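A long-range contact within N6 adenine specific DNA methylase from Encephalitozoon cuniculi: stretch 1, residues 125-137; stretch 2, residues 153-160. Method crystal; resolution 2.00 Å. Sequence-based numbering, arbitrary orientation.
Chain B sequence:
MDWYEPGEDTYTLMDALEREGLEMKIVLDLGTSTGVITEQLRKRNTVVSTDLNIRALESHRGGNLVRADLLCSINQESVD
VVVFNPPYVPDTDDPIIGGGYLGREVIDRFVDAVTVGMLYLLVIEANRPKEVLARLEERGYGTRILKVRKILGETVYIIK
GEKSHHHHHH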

# COMPACT_ATOMS: atom_id res chain seq x y z
N GLU B 125 -14.79 -9.72 -18.56
CA GLU B 125 -14.92 -10.93 -19.36
C GLU B 125 -13.80 -11.04 -20.39
O GLU B 125 -13.26 -12.13 -20.63
CB GLU B 125 -16.28 -10.98 -20.04
CG GLU B 125 -16.69 -12.35 -20.55
CD GLU B 125 -18.18 -12.40 -20.89
OE1 GLU B 125 -19.00 -12.59 -19.97
OE2 GLU B 125 -18.52 -12.24 -22.08
N ALA B 126 -13.42 -9.92 -20.98
CA ALA B 126 -12.40 -9.93 -22.02
C ALA B 126 -11.02 -10.37 -21.52
O ALA B 126 -10.19 -10.84 -22.31
CB ALA B 126 -12.32 -8.58 -22.71
N ASN B 127 -10.77 -10.25 -20.22
CA ASN B 127 -9.49 -10.66 -19.66
C ASN B 127 -9.33 -12.18 -19.57
O ASN B 127 -8.24 -12.67 -19.29
CB ASN B 127 -9.27 -10.04 -18.28
CG ASN B 127 -9.33 -8.53 -18.31
OD1 ASN B 127 -8.92 -7.91 -19.28
ND2 ASN B 127 -9.83 -7.94 -17.24
N ARG B 128 -10.43 -12.90 -19.79
CA ARG B 128 -10.49 -14.35 -19.64
C ARG B 128 -10.32 -14.74 -18.19
O ARG B 128 -9.27 -15.24 -17.79
CB ARG B 128 -9.46 -15.04 -20.54
CG ARG B 128 -9.81 -14.97 -22.02
CD ARG B 128 -8.69 -15.53 -22.91
NE ARG B 128 -9.08 -15.60 -24.32
CZ ARG B 128 -8.23 -15.86 -25.31
NH1 ARG B 128 -6.94 -16.09 -25.05
NH2 ARG B 128 -8.67 -15.90 -26.57
N PRO B 129 -11.37 -14.52 -17.38
CA PRO B 129 -11.36 -14.65 -15.93
C PRO B 129 -10.86 -16.01 -15.48
O PRO B 129 -10.22 -16.12 -14.43
CB PRO B 129 -12.84 -14.48 -15.55
CG PRO B 129 -13.43 -13.72 -16.66
CD PRO B 129 -12.70 -14.14 -17.89
N LYS B 130 -11.16 -17.03 -16.27
CA LYS B 130 -10.76 -18.39 -15.93
C LYS B 130 -9.26 -18.57 -15.98
O LYS B 130 -8.69 -19.26 -15.15
CB LYS B 130 -11.46 -19.40 -16.85
CG LYS B 130 -12.94 -19.51 -16.60
CD LYS B 130 -13.56 -20.67 -17.36
CE LYS B 130 -15.05 -20.77 -17.07
NZ LYS B 130 -15.61 -22.08 -17.53
N GLU B 131 -8.60 -17.96 -16.96
CA GLU B 131 -7.15 -17.99 -17.01
C GLU B 131 -6.54 -17.25 -15.81
O GLU B 131 -5.48 -17.61 -15.31
CB GLU B 131 -6.63 -17.39 -18.32
CG GLU B 131 -7.02 -18.18 -19.56
CD GLU B 131 -6.44 -17.58 -20.84
OE1 GLU B 131 -5.64 -16.62 -20.75
OE2 GLU B 131 -6.77 -18.09 -21.93
N VAL B 132 -7.23 -16.21 -15.35
CA VAL B 132 -6.78 -15.48 -14.18
C VAL B 132 -6.90 -16.37 -12.94
O VAL B 132 -5.96 -16.48 -12.15
CB VAL B 132 -7.56 -14.15 -13.96
CG1 VAL B 132 -7.01 -13.40 -12.73
CG2 VAL B 132 -7.50 -13.27 -15.21
N LEU B 133 -8.06 -16.99 -12.76
CA LEU B 133 -8.24 -17.93 -11.66
C LEU B 133 -7.15 -19.00 -11.65
O LEU B 133 -6.56 -19.30 -10.62
CB LEU B 133 -9.60 -18.60 -11.75
CG LEU B 133 -10.79 -17.67 -11.51
CD1 LEU B 133 -12.07 -18.44 -11.79
CD2 LEU B 133 -10.74 -17.15 -10.08
N ALA B 134 -6.90 -19.58 -12.82
CA ALA B 134 -5.90 -20.62 -12.95
C ALA B 134 -4.52 -20.13 -12.51
O ALA B 134 -3.81 -20.81 -11.75
CB ALA B 134 -5.86 -21.14 -14.39
N ARG B 135 -4.13 -18.95 -12.98
CA ARG B 135 -2.81 -18.43 -12.65
C ARG B 135 -2.67 -18.20 -11.16
O ARG B 135 -1.60 -18.41 -10.59
CB ARG B 135 -2.53 -17.13 -13.40
CG ARG B 135 -2.00 -17.33 -14.81
CD ARG B 135 -1.67 -15.99 -15.43
NE ARG B 135 -1.33 -16.11 -16.84
CZ ARG B 135 -0.16 -15.75 -17.36
NH1 ARG B 135 0.79 -15.26 -16.59
NH2 ARG B 135 0.05 -15.90 -18.66
N LEU B 136 -3.77 -17.78 -10.54
CA LEU B 136 -3.83 -17.54 -9.11
C LEU B 136 -3.67 -18.84 -8.36
O LEU B 136 -3.00 -18.89 -7.34
CB LEU B 136 -5.15 -16.86 -8.74
CG LEU B 136 -5.23 -15.35 -9.00
CD1 LEU B 136 -6.65 -14.84 -8.79
CD2 LEU B 136 -4.24 -14.59 -8.11
N GLU B 137 -4.30 -19.90 -8.87
CA GLU B 137 -4.19 -21.21 -8.25
C GLU B 137 -2.74 -21.66 -8.27
O GLU B 137 -2.23 -22.18 -7.28
CB GLU B 137 -5.05 -22.23 -8.99
CG GLU B 137 -6.53 -21.92 -8.95
CD GLU B 137 -7.08 -21.92 -7.54
OE1 GLU B 137 -6.45 -22.54 -6.65
OE2 GLU B 137 -8.15 -21.31 -7.31
N GLY B 153 -21.16 -1.57 -20.85
CA GLY B 153 -19.96 -1.87 -21.61
C GLY B 153 -19.50 -3.31 -21.52
O GLY B 153 -19.18 -3.91 -22.53
N GLU B 154 -19.45 -3.86 -20.31
CA GLU B 154 -19.02 -5.25 -20.15
C GLU B 154 -19.52 -5.89 -18.87
O GLU B 154 -20.38 -5.35 -18.18
CB GLU B 154 -17.49 -5.38 -20.26
CG GLU B 154 -16.99 -6.82 -20.54
CD GLU B 154 -15.77 -6.85 -21.44
OE1 GLU B 154 -15.48 -5.83 -22.10
OE2 GLU B 154 -15.11 -7.91 -21.51
N THR B 155 -18.99 -7.07 -18.56
CA THR B 155 -19.37 -7.76 -17.35
C THR B 155 -18.16 -7.84 -16.42
O THR B 155 -17.06 -8.20 -16.83
CB THR B 155 -19.89 -9.18 -17.64
OG1 THR B 155 -18.82 -9.99 -18.13
CG2 THR B 155 -20.99 -9.13 -18.69
N VAL B 156 -18.39 -7.50 -15.16
CA VAL B 156 -17.31 -7.41 -14.19
C VAL B 156 -17.27 -8.65 -13.31
O VAL B 156 -18.31 -9.11 -12.83
CB VAL B 156 -17.52 -6.17 -13.31
CG1 VAL B 156 -16.70 -6.28 -12.05
CG2 VAL B 156 -17.16 -4.93 -14.08
N TYR B 157 -16.07 -9.18 -13.08
CA TYR B 157 -15.86 -10.28 -12.15
C TYR B 157 -14.96 -9.88 -10.99
O TYR B 157 -13.85 -9.39 -11.18
CB TYR B 157 -15.24 -11.48 -12.87
CG TYR B 157 -16.05 -11.97 -14.05
CD1 TYR B 157 -16.78 -13.15 -13.97
CD2 TYR B 157 -16.09 -11.26 -15.24
CE1 TYR B 157 -17.53 -13.61 -15.04
CE2 TYR B 157 -16.84 -11.71 -16.32
CZ TYR B 157 -17.55 -12.89 -16.22
OH TYR B 157 -18.29 -13.34 -17.28
N ILE B 158 -15.44 -10.09 -9.78
CA ILE B 158 -14.63 -9.83 -8.60
C ILE B 158 -14.06 -11.13 -8.04
O ILE B 158 -14.79 -12.00 -7.55
CB ILE B 158 -15.42 -9.09 -7.53
CG1 ILE B 158 -15.81 -7.71 -8.07
CG2 ILE B 158 -14.60 -9.00 -6.24
CD1 ILE B 158 -16.84 -7.03 -7.23
N ILE B 159 -12.75 -11.26 -8.14
CA ILE B 159 -12.06 -12.45 -7.70
C ILE B 159 -11.56 -12.30 -6.27
O ILE B 159 -10.92 -11.31 -5.94
CB ILE B 159 -10.90 -12.77 -8.63
CG1 ILE B 159 -11.43 -13.01 -10.04
CG2 ILE B 159 -10.15 -14.00 -8.17
CD1 ILE B 159 -10.37 -13.50 -11.00
N LYS B 160 -11.88 -13.27 -5.42
CA LYS B 160 -11.31 -13.31 -4.08
C LYS B 160 -10.28 -14.44 -4.02
O LYS B 160 -10.57 -15.56 -4.41
CB LYS B 160 -12.37 -13.51 -3.00
CG LYS B 160 -11.76 -13.72 -1.63
CD LYS B 160 -12.80 -13.75 -0.52
CE LYS B 160 -12.13 -14.00 0.83
NZ LYS B 160 -13.13 -14.06 1.93

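How do a helix and a strand come to lie together here? The axis of helix 129-137 runs nearly parallel to that of strand 155-160, with 10° between their N-to-C directions and a closest approach of 10.4 Å. That spacing leaves room for one layer of side chains between the two backbones. Because side chains alternate along a strand, Thr155, Tyr157 and Ile159 point toward the helical stretch, while Val156 and Lys160 point away. The contact is therefore built from every second residue of the strand.

What fills the space farther along the strand, at Ile159? Ile159 is the main bump, and the hollow it enters is made by Val132, Leu133 and Leu136. CD1 of Ile159 lies 3.8 Å from CG1 of Val132, while CG2 of Ile159 lies 3.7 Å from CD2 of Leu133 and 3.7 Å from CD1 of Leu136. Val132 and Leu136, one helical turn apart, both point toward the strand; Leu133 sets off sideways, but its end comes nearer and completes the hollow. No other residue in the two stretches has more of its surface covered by the opposite stretch than Ile159.

How does Tyr157 meet the start of the helix? Its flat ring offers a face to the pyrrolidine of Pro129, the first helical residue. CG of Pro129 stands 3.9 Å from the centroid of the Tyr157 ring and only 12° off the ring normal, so the proline corner sits almost squarely over the ring in a CH-pi contact. The ring's hydroxyl reaches on beyond the proline: OH of Tyr157 donates a hydrogen bond of 2.9 Å to OE1 of Glu125.

What holds the stretches together where the backbones come closest? At Glu125 and Thr155 the CA atoms are just 5.8 Å apart, and apolar packing gives way to hydrogen bonding. N of Glu125 donates to O of Thr155 at 3.2 Å, joining the backbones directly, while the extended side chain of Glu125 carries OE1 to a second donor besides the tyrosine: OG1 of Thr155, also at 3.2 Å. One carboxylate oxygen thereby gathers two hydroxyls from alternate strand residues. Glu154 returns the gesture from the other stretch, its OE2 accepting a 2.7 Å hydrogen bond from N of Ala126. OE2 of Glu154 also lies 3.1 Å from CB of Ala126, a tight contact that brings the methyl group right up against the carboxylate.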